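Local coordinates for protein inositol monophosphatase (Zymomonas mobilis, PDB 4N81) that probably hydrolyses phosphate monoesters such as inositol monophosphates, using magnesium ions as cofactor, at residues 157-160 against 161-164; 187-190 against 191-194; 204-208 against 209-213. All coordinates share one frame; numbering follows the deposited sequence.

The three contacts come in series along the chain and cluster near the predicted magnesium site, their centres about 16 Å (contacts 1 and 2) or about 14 Å (the other pairs) apart. Each follows one of three neighbouring parallel strands of the five-stranded mixed sheet: contact 1 follows strand 154-157, contact 2 lies on helix 187-194 beyond strand 180-183, and contact 3 follows strand 200-203. Contact 1 touches contact 3 through Glu164 N and Gln204 OE1, 2.8 Å apart and probably hydrogen-bonded, while contacts 2 and 3 meet where the Tyr190 side chain packs on Leu206. Contacts 1 and 2 also reach the second subunit; contact 3 supplies Asp210, a predicted metal ligand.

Contact 1: residues 157-160 against 161-164; sequences TTSP and WLFE
Pro160 and Trp161 lie side by side, and the proline CG sits over the indole: it is 4.0 Å from the centroid of the six-membered ring of Trp161 and 13° off the ring normal, a CH-pi contact. The chi1 of Trp161, -51°, sets CG opposite its own carbonyl carbon and so swings the indole back over the preceding residue. Substituting an alanine for Trp161 would probably strip this cover from the proline ring and leave Arg175 of the second subunit without its cation-pi partner. From CB outward, the CB and CG of Phe163 run past Pro160 O; CD2 comes within 3.3 Å of Pro160 O and 3.4 Å of Ser159 O; CE2 reaches Thr157 OG1 at 3.5 Å, and CZ lies beside the same hydroxyl. All three oxygens sit at the ring edge, where aromatic hydrogens face them, although Thr157 OG1 has its hydrogen-bond partner in Val202 O. Beyond the ring, Phe163 meets Phe171 of helix 165-175. Ser159 fixes the bend twice: its OG accepts from Trp161 N (3.0 Å, 143° at the hydrogen), and its O accepts from Leu162 N (3.1 Å), which stands above the carbonyl plane. The first bond defines an ST turn, and the second closes the 3-10 turn that carries the chain from strand 154-157 toward helix 165-175 at the subunit interface.

Contact 2: residues 187-190 against 191-194; sequences CYNY and GLLS
Cys187 O receives Gly191 N at 3.1 Å, the first of four successive bonds that link each residue to the one four places on. Leu192 N reaches Tyr188 O at 2.8 Å, Leu193 N reaches Asn189 O at the same length, and Ser194 N closes on Tyr190 O at 2.9 Å; this is the ladder of an alpha-helix, continuous through both segments. Tyr190 O carries a second bond, from Ser194 OG at 2.9 Å. The hydroxyl and the amide approach from opposite faces of the carbonyl plane, so one oxygen is gripped by two donors. With chi1 at -57°, Ser194 OG is folded back beside its own backbone N, close enough to the preceding turn to make that bond. On another side of the helix, Tyr188 and Leu192 form an apolar pair: Leu192 CD1 lies 3.7 Å from Tyr188 CD2, at the ring edge and in its plane, while Leu192 CG and CD2 stand beside Tyr188 CE2. The Tyr188 hydroxyl goes to Glu125 and to Arg29 of the second subunit, and the Asn189 amide to Gly184 O and Arg98 of the second subunit. Cys187 N makes a weak bond to Asp89, a predicted metal ligand, so this end of 187-194 lies next to that site. In this buried helix, then, the serine hydroxyl is spent on a carbonyl of the preceding turn, whereas other polar ends bond outward.

Contact 3: residues 204-208 against 209-213; sequences QGLKF and YDFAA
Phe208 and Phe211 make an offset edge-to-face pair: the edge of Phe208 is directed at the face of Phe211, with centroids 5.4 Å apart and planes at 69°. Phe208 CD1 approaches Phe211 CE1 to 3.5 Å. Over one face of the Phe208 ring, offset toward its rim, sits Ala212 CB, 3.7 Å from the centroid, and the Phe211 ring in turn lies against Phe208 CA. Phe211 takes the uncommon chi1 of 62°, its CG held between backbone N and carbonyl carbon, and this folds the ring back over the preceding turn; its CD2 edge also meets Leu206 CB at 3.8 Å. Strands 81-86 and 102-109 pack on this cluster through Val84, Val108 and Ala106. The backbone makes a short helical turn in which Phe208 O accepts from both Ala212 N (2.9 Å) and Phe211 N (3.2 Å). Residues 209-213, Tyr-Asp-Phe-Ala-Ala, match the C-terminal signature of the inositol monophosphatase family, whose aspartate is a metal ligand, a role predicted here for Asp210. Toward the polar edge, Asp210 and Lys207 lie alongside each other. Asp210 N donates to Lys207 O at 2.8 Å, and Lys207 N returns the bond to Asp210 OD2 (2.9 Å, 166° at the hydrogen), coming from above the carboxylate plane. OD1, the other oxygen, lies close to the carboxylates of Asp86 and Asp89, consistent with a shared magnesium site.

Contact 1: residues 157-160 against 161-164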
ATOM      1  N   THR A 157       5.235  -1.006  -9.247  1.00  9.97           N
ATOM      2  CA  THR A 157       5.724   0.364  -9.525  1.00 10.40           C
ATOM      3  C   THR A 157       4.827   1.335  -8.737  1.00 10.82           C
ATOM      4  O   THR A 157       3.695   0.970  -8.386  1.00  9.77           O
ATOM      5  CB  THR A 157       5.651   0.750 -11.008  1.00 10.19           C
ATOM      6  OG1 THR A 157       6.494   1.919 -11.239  1.00 11.15           O
ATOM      7  CG2 THR A 157       4.179   1.074 -11.472  1.00 11.18           C
ATOM      8  N   THR A 158       5.334   2.524  -8.425  1.00  8.97           N
ATOM      9  CA  THR A 158       4.515   3.395  -7.567  1.00  8.45           C
ATOM     10  C   THR A 158       3.285   3.880  -8.337  1.00 11.21           C
ATOM     11  O   THR A 158       2.160   3.834  -7.811  1.00 11.60           O
ATOM     12  CB  THR A 158       5.339   4.607  -7.044  1.00 11.59           C
ATOM     13  OG1 THR A 158       6.368   4.091  -6.172  1.00 11.58           O
ATOM     14  CG2 THR A 158       4.417   5.545  -6.244  1.00 12.76           C
ATOM     15  N   SER A 159       3.500   4.325  -9.582  1.00 10.32           N
ATOM     16  CA  SER A 159       2.369   4.756 -10.429  1.00 11.21           C
ATOM     17  C   SER A 159       2.728   4.777 -11.915  1.00 11.01           C
ATOM     18  O   SER A 159       3.777   5.278 -12.266  1.00 15.66           O
ATOM     19  CB  SER A 159       1.890   6.180 -10.005  1.00 12.04           C
ATOM     20  OG  SER A 159       0.877   6.645 -10.926  1.00 14.93           O
ATOM     21  N   PRO A 160       1.835   4.296 -12.804  1.00 13.30           N
ATOM     22  CA  PRO A 160       2.058   4.468 -14.246  1.00 17.43           C
ATOM     23  C   PRO A 160       2.170   5.925 -14.643  1.00 20.46           C
ATOM     24  O   PRO A 160       2.887   6.274 -15.592  1.00 25.70           O
ATOM     25  CB  PRO A 160       0.862   3.768 -14.888  1.00 21.19           C
ATOM     26  CG  PRO A 160      -0.152   3.756 -13.893  1.00 17.68           C
ATOM     27  CD  PRO A 160       0.553   3.627 -12.552  1.00 14.22           C
ATOM     28  N   TRP A 161       1.494   6.790 -13.902  1.00 15.54           N
ATOM     29  CA  TRP A 161       1.509   8.202 -14.262  1.00 19.07           C
ATOM     30  C   TRP A 161       2.728   8.969 -13.750  1.00 19.51           C
ATOM     31  O   TRP A 161       2.846  10.177 -13.995  1.00 23.67           O
ATOM     32  CB  TRP A 161       0.164   8.875 -13.871  1.00 22.45           C
ATOM     33  CG  TRP A 161      -0.977   8.063 -14.413  1.00 22.97           C
ATOM     34  CD1 TRP A 161      -1.275   7.859 -15.720  1.00 27.92           C
ATOM     35  CD2 TRP A 161      -1.940   7.305 -13.660  1.00 21.71           C
ATOM     36  NE1 TRP A 161      -2.378   7.036 -15.832  1.00 28.08           N
ATOM     37  CE2 TRP A 161      -2.810   6.704 -14.577  1.00 25.67           C
ATOM     38  CE3 TRP A 161      -2.173   7.124 -12.299  1.00 25.32           C
ATOM     39  CZ2 TRP A 161      -3.890   5.901 -14.175  1.00 26.12           C
ATOM     40  CZ3 TRP A 161      -3.254   6.322 -11.911  1.00 25.69           C
ATOM     41  CH2 TRP A 161      -4.072   5.729 -12.838  1.00 21.98           C
ATOM     42  N   LEU A 162       3.615   8.299 -13.008  1.00 16.79           N
ATOM     43  CA  LEU A 162       4.853   8.943 -12.611  1.00 15.08           C
ATOM     44  C   LEU A 162       5.984   8.796 -13.663  1.00 27.93           C
ATOM     45  O   LEU A 162       7.086   9.310 -13.471  1.00 35.23           O
ATOM     46  CB  LEU A 162       5.301   8.456 -11.235  1.00 19.22           C
ATOM     47  CG  LEU A 162       4.410   8.981 -10.102  1.00 15.53           C
ATOM     48  CD1 LEU A 162       4.947   8.315  -8.827  1.00 18.46           C
ATOM     49  CD2 LEU A 162       4.613  10.496 -10.063  1.00 22.45           C
ATOM     50  N   PHE A 163       5.711   8.073 -14.745  1.00 19.80           N
ATOM     51  CA  PHE A 163       6.599   7.986 -15.902  1.00 15.74           C
ATOM     52  C   PHE A 163       6.439   9.183 -16.840  1.00 21.49           C
ATOM     53  O   PHE A 163       5.369   9.805 -16.883  1.00 19.79           O
ATOM     54  CB  PHE A 163       6.320   6.697 -16.699  1.00 14.63           C
ATOM     55  CG  PHE A 163       6.691   5.410 -15.952  1.00 14.58           C
ATOM     56  CD1 PHE A 163       7.874   4.713 -16.262  1.00 13.53           C
ATOM     57  CD2 PHE A 163       5.849   4.902 -14.943  1.00 14.64           C
ATOM     58  CE1 PHE A 163       8.244   3.535 -15.573  1.00 12.51           C
ATOM     59  CE2 PHE A 163       6.223   3.685 -14.228  1.00 11.39           C
ATOM     60  CZ  PHE A 163       7.401   3.020 -14.535  1.00 10.42           C
ATOM     61  N   GLU A 164       7.474   9.423 -17.648  1.00 17.45           N
ATOM     62  CA  GLU A 164       7.394  10.273 -18.839  1.00 21.22           C
ATOM     63  C   GLU A 164       6.480   9.578 -19.848  1.00 25.39           C
ATOM     64  O   GLU A 164       6.172   8.379 -19.743  1.00 20.16           O
ATOM     65  CB  GLU A 164       8.806  10.485 -19.451  1.00 20.53           C
ATOM     66  CG  GLU A 164       9.754  11.146 -18.453  1.00 26.22           C
ATOM     67  CD  GLU A 164      11.217  11.166 -18.877  1.00 36.03           C
ATOM     68  OE1 GLU A 164      12.080  11.373 -17.973  1.00 36.68           O
ATOM     69  OE2 GLU A 164      11.508  10.965 -20.092  1.00 37.24           O
TER

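Contact 2: residues 187-190 against 191-194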
ATOM      1  N   CYS A 187       9.630   3.274  -1.774  1.00  8.38           N
ATOM      2  CA  CYS A 187      10.731   2.415  -1.296  1.00  8.46           C
ATOM      3  C   CYS A 187      10.248   1.071  -0.823  1.00 11.91           C
ATOM      4  O   CYS A 187      11.012   0.066  -0.835  1.00  9.84           O
ATOM      5  CB  CYS A 187      11.527   3.076  -0.154  1.00  8.97           C
ATOM      6  SG  CYS A 187      10.468   3.571   1.262  1.00 11.64           S
ATOM      7  N   TYR A 188       8.980   1.019  -0.411  1.00  8.08           N
ATOM      8  CA  TYR A 188       8.508  -0.188   0.233  1.00  8.02           C
ATOM      9  C   TYR A 188       8.581  -1.361  -0.751  1.00 10.81           C
ATOM     10  O   TYR A 188       8.854  -2.505  -0.332  1.00 10.51           O
ATOM     11  CB  TYR A 188       7.043  -0.027   0.710  1.00  7.99           C
ATOM     12  CG  TYR A 188       6.762  -0.944   1.891  1.00  9.55           C
ATOM     13  CD1 TYR A 188       6.980  -0.509   3.211  1.00 12.51           C
ATOM     14  CD2 TYR A 188       6.268  -2.220   1.697  1.00 12.24           C
ATOM     15  CE1 TYR A 188       6.693  -1.334   4.317  1.00 11.05           C
ATOM     16  CE2 TYR A 188       6.021  -3.052   2.789  1.00  9.62           C
ATOM     17  CZ  TYR A 188       6.257  -2.629   4.076  1.00 12.31           C
ATOM     18  OH  TYR A 188       5.953  -3.482   5.146  1.00 13.53           O
ATOM     19  N   ASN A 189       8.373  -1.098  -2.039  1.00  7.75           N
ATOM     20  CA  ASN A 189       8.384  -2.279  -2.943  1.00  7.55           C
ATOM     21  C   ASN A 189       9.765  -2.885  -3.075  1.00  7.66           C
ATOM     22  O   ASN A 189       9.912  -4.096  -3.291  1.00  8.21           O
ATOM     23  CB  ASN A 189       7.854  -1.912  -4.327  1.00  7.48           C
ATOM     24  CG  ASN A 189       6.375  -1.563  -4.272  1.00 10.40           C
ATOM     25  OD1 ASN A 189       5.580  -2.304  -3.708  1.00 13.83           O
ATOM     26  ND2 ASN A 189       6.017  -0.435  -4.850  1.00  8.03           N
ATOM     27  N   TYR A 190      10.795  -2.051  -2.898  1.00  7.81           N
ATOM     28  CA  TYR A 190      12.156  -2.566  -2.972  1.00  8.04           C
ATOM     29  C   TYR A 190      12.437  -3.357  -1.707  1.00  8.89           C
ATOM     30  O   TYR A 190      13.149  -4.375  -1.746  1.00 10.38           O
ATOM     31  CB  TYR A 190      13.168  -1.423  -3.136  1.00  8.30           C
ATOM     32  CG  TYR A 190      12.937  -0.589  -4.429  1.00  8.22           C
ATOM     33  CD1 TYR A 190      11.991   0.467  -4.444  1.00  8.69           C
ATOM     34  CD2 TYR A 190      13.632  -0.873  -5.605  1.00  9.42           C
ATOM     35  CE1 TYR A 190      11.782   1.229  -5.583  1.00  8.21           C
ATOM     36  CE2 TYR A 190      13.445  -0.125  -6.730  1.00  8.70           C
ATOM     37  CZ  TYR A 190      12.515   0.928  -6.722  1.00  8.35           C
ATOM     38  OH  TYR A 190      12.330   1.658  -7.881  1.00 10.04           O
ATOM     39  N   GLY A 191      11.828  -2.919  -0.594  1.00  8.60           N
ATOM     40  CA  GLY A 191      12.002  -3.723   0.601  1.00  9.02           C
ATOM     41  C   GLY A 191      11.281  -5.064   0.399  1.00  9.61           C
ATOM     42  O   GLY A 191      11.844  -6.127   0.793  1.00 10.69           O
ATOM     43  N   LEU A 192      10.118  -5.044  -0.262  1.00  8.54           N
ATOM     44  CA  LEU A 192       9.404  -6.355  -0.377  1.00  8.31           C
ATOM     45  C   LEU A 192      10.180  -7.221  -1.354  1.00  9.60           C
ATOM     46  O   LEU A 192      10.215  -8.505  -1.220  1.00 10.40           O
ATOM     47  CB  LEU A 192       7.954  -6.123  -0.929  1.00  8.55           C
ATOM     48  CG  LEU A 192       7.020  -5.530   0.143  1.00  9.25           C
ATOM     49  CD1 LEU A 192       5.680  -5.104  -0.537  1.00  9.46           C
ATOM     50  CD2 LEU A 192       6.786  -6.595   1.292  1.00 10.04           C
ATOM     51  N   LEU A 193      10.803  -6.559  -2.329  1.00  8.17           N
ATOM     52  CA  LEU A 193      11.557  -7.385  -3.306  1.00  8.28           C
ATOM     53  C   LEU A 193      12.772  -8.018  -2.588  1.00 11.45           C
ATOM     54  O   LEU A 193      13.076  -9.213  -2.846  1.00 11.46           O
ATOM     55  CB  LEU A 193      11.995  -6.509  -4.522  1.00  8.11           C
ATOM     56  CG  LEU A 193      12.900  -7.231  -5.571  1.00  9.45           C
ATOM     57  CD1 LEU A 193      12.698  -6.542  -6.976  1.00  8.18           C
ATOM     58  CD2 LEU A 193      14.397  -7.124  -5.239  1.00 10.27           C
ATOM     59  N   SER A 194      13.400  -7.279  -1.628  1.00  9.33           N
ATOM     60  CA  SER A 194      14.580  -7.829  -0.920  1.00 10.65           C
ATOM     61  C   SER A 194      14.174  -8.975  -0.001  1.00 12.40           C
ATOM     62  O   SER A 194      14.970  -9.851   0.277  1.00 12.45           O
ATOM     63  CB  SER A 194      15.266  -6.731  -0.072  1.00 11.10           C
ATOM     64  OG  SER A 194      15.594  -5.675  -0.970  1.00 11.01           O
TER

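Contact 3: residues 204-208 against 209-213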
ATOM      1  N   GLN A 204      10.688   5.340 -12.958  1.00 10.94           N
ATOM      2  CA  GLN A 204      11.367   6.414 -13.706  1.00 14.76           C
ATOM      3  C   GLN A 204      11.127   7.723 -12.984  1.00 15.27           C
ATOM      4  O   GLN A 204      10.068   7.899 -12.345  1.00 13.89           O
ATOM      5  CB  GLN A 204      10.776   6.485 -15.132  1.00 14.64           C
ATOM      6  CG  GLN A 204      11.388   7.586 -16.029  1.00 14.09           C
ATOM      7  CD  GLN A 204      10.811   7.559 -17.436  1.00 17.95           C
ATOM      8  OE1 GLN A 204       9.614   7.545 -17.601  1.00 15.40           O
ATOM      9  NE2 GLN A 204      11.680   7.488 -18.459  1.00 14.58           N
ATOM     10  N   GLY A 205      12.076   8.658 -13.096  1.00 13.60           N
ATOM     11  CA  GLY A 205      11.895   9.976 -12.502  1.00 18.36           C
ATOM     12  C   GLY A 205      12.339  10.088 -11.059  1.00 17.20           C
ATOM     13  O   GLY A 205      12.126  11.121 -10.437  1.00 17.23           O
ATOM     14  N   LEU A 206      12.995   9.066 -10.513  1.00 11.81           N
ATOM     15  CA  LEU A 206      13.489   9.166  -9.119  1.00 11.72           C
ATOM     16  C   LEU A 206      14.683  10.140  -8.979  1.00 14.74           C
ATOM     17  O   LEU A 206      15.459  10.338  -9.951  1.00 15.76           O
ATOM     18  CB  LEU A 206      13.958   7.776  -8.620  1.00 11.10           C
ATOM     19  CG  LEU A 206      12.849   6.837  -8.120  1.00 14.37           C
ATOM     20  CD1 LEU A 206      11.767   6.603  -9.071  1.00 20.70           C
ATOM     21  CD2 LEU A 206      13.500   5.504  -7.738  1.00 12.36           C
ATOM     22  N   LYS A 207      14.804  10.761  -7.797  1.00 13.23           N
ATOM     23  CA  LYS A 207      15.971  11.568  -7.414  1.00 17.81           C
ATOM     24  C   LYS A 207      16.950  10.656  -6.695  1.00 19.01           C
ATOM     25  O   LYS A 207      16.533   9.621  -6.242  1.00 14.87           O
ATOM     26  CB  LYS A 207      15.524  12.699  -6.467  1.00 15.95           C
ATOM     27  CG  LYS A 207      14.426  13.555  -7.098  1.00 21.23           C
ATOM     28  CD  LYS A 207      14.943  14.247  -8.341  1.00 30.54           C
ATOM     29  CE  LYS A 207      13.833  15.099  -9.053  1.00 55.96           C
ATOM     30  NZ  LYS A 207      13.007  14.326 -10.058  1.00 49.90           N
ATOM     31  N   PHE A 208      18.218  11.057  -6.539  1.00 14.51           N
ATOM     32  CA  PHE A 208      19.196  10.178  -5.885  1.00 16.24           C
ATOM     33  C   PHE A 208      18.772   9.862  -4.428  1.00 20.21           C
ATOM     34  O   PHE A 208      19.007   8.747  -3.919  1.00 17.36           O
ATOM     35  CB  PHE A 208      20.605  10.827  -5.908  1.00 17.88           C
ATOM     36  CG  PHE A 208      21.734   9.893  -5.462  1.00 18.24           C
ATOM     37  CD1 PHE A 208      21.802   8.582  -5.908  1.00 16.24           C
ATOM     38  CD2 PHE A 208      22.753  10.362  -4.645  1.00 23.43           C
ATOM     39  CE1 PHE A 208      22.855   7.720  -5.512  1.00 17.15           C
ATOM     40  CE2 PHE A 208      23.844   9.528  -4.259  1.00 23.77           C
ATOM     41  CZ  PHE A 208      23.888   8.203  -4.688  1.00 19.81           C
ATOM     42  N   TYR A 209      18.087  10.809  -3.786  1.00 14.35           N
ATOM     43  CA  TYR A 209      17.581  10.623  -2.425  1.00 15.50           C
ATOM     44  C   TYR A 209      16.633   9.430  -2.395  1.00 13.54           C
ATOM     45  O   TYR A 209      16.462   8.806  -1.346  1.00 14.74           O
ATOM     46  CB  TYR A 209      16.663  11.821  -2.000  1.00 22.10           C
ATOM     47  CG  TYR A 209      17.270  13.168  -2.120  1.00 25.61           C
ATOM     48  CD1 TYR A 209      18.057  13.690  -1.073  1.00 37.28           C
ATOM     49  CD2 TYR A 209      17.072  13.936  -3.248  1.00 27.51           C
ATOM     50  CE1 TYR A 209      18.632  14.952  -1.150  1.00 40.28           C
ATOM     51  CE2 TYR A 209      17.648  15.197  -3.351  1.00 39.29           C
ATOM     52  CZ  TYR A 209      18.428  15.711  -2.300  1.00 45.43           C
ATOM     53  OH  TYR A 209      18.986  16.987  -2.411  1.00 49.62           O
ATOM     54  N   ASP A 210      15.965   9.176  -3.503  1.00 12.38           N
ATOM     55  CA  ASP A 210      14.971   8.103  -3.515  1.00 11.55           C
ATOM     56  C   ASP A 210      15.541   6.692  -3.747  1.00 13.59           C
ATOM     57  O   ASP A 210      14.832   5.742  -3.456  1.00 12.47           O
ATOM     58  CB  ASP A 210      13.940   8.320  -4.633  1.00 11.34           C
ATOM     59  CG  ASP A 210      13.233   9.703  -4.561  1.00 15.59           C
ATOM     60  OD1 ASP A 210      12.953  10.185  -3.441  1.00 13.91           O
ATOM     61  OD2 ASP A 210      12.982  10.274  -5.652  1.00 13.77           O
ATOM     62  N   PHE A 211      16.774   6.541  -4.262  1.00 14.32           N
ATOM     63  CA  PHE A 211      17.289   5.189  -4.567  1.00 12.16           C
ATOM     64  C   PHE A 211      18.655   4.825  -3.996  1.00 11.73           C
ATOM     65  O   PHE A 211      19.044   3.614  -3.949  1.00 11.90           O
ATOM     66  CB  PHE A 211      17.224   4.856  -6.094  1.00 10.95           C
ATOM     67  CG  PHE A 211      18.057   5.769  -6.963  1.00 17.02           C
ATOM     68  CD1 PHE A 211      19.414   5.522  -7.163  1.00 13.56           C
ATOM     69  CD2 PHE A 211      17.484   6.865  -7.591  1.00 17.99           C
ATOM     70  CE1 PHE A 211      20.191   6.345  -8.002  1.00 18.66           C
ATOM     71  CE2 PHE A 211      18.242   7.695  -8.409  1.00 12.76           C
ATOM     72  CZ  PHE A 211      19.598   7.438  -8.626  1.00 17.68           C
ATOM     73  N   ALA A 212      19.381   5.861  -3.535  1.00 12.58           N
ATOM     74  CA  ALA A 212      20.723   5.579  -3.026  1.00 16.18           C
ATOM     75  C   ALA A 212      20.679   4.478  -1.966  1.00 18.72           C
ATOM     76  O   ALA A 212      21.457   3.526  -2.042  1.00 13.20           O
ATOM     77  CB  ALA A 212      21.366   6.868  -2.412  1.00 14.42           C
ATOM     78  N   ALA A 213      19.777   4.597  -0.982  1.00 12.76           N
ATOM     79  CA  ALA A 213      19.746   3.585   0.128  1.00 13.36           C
ATOM     80  C   ALA A 213      19.307   2.207  -0.393  1.00 11.90           C
ATOM     81  O   ALA A 213      19.600   1.166   0.235  1.00 12.46           O
ATOM     82  CB  ALA A 213      18.764   4.036   1.243  1.00 15.37           C
TER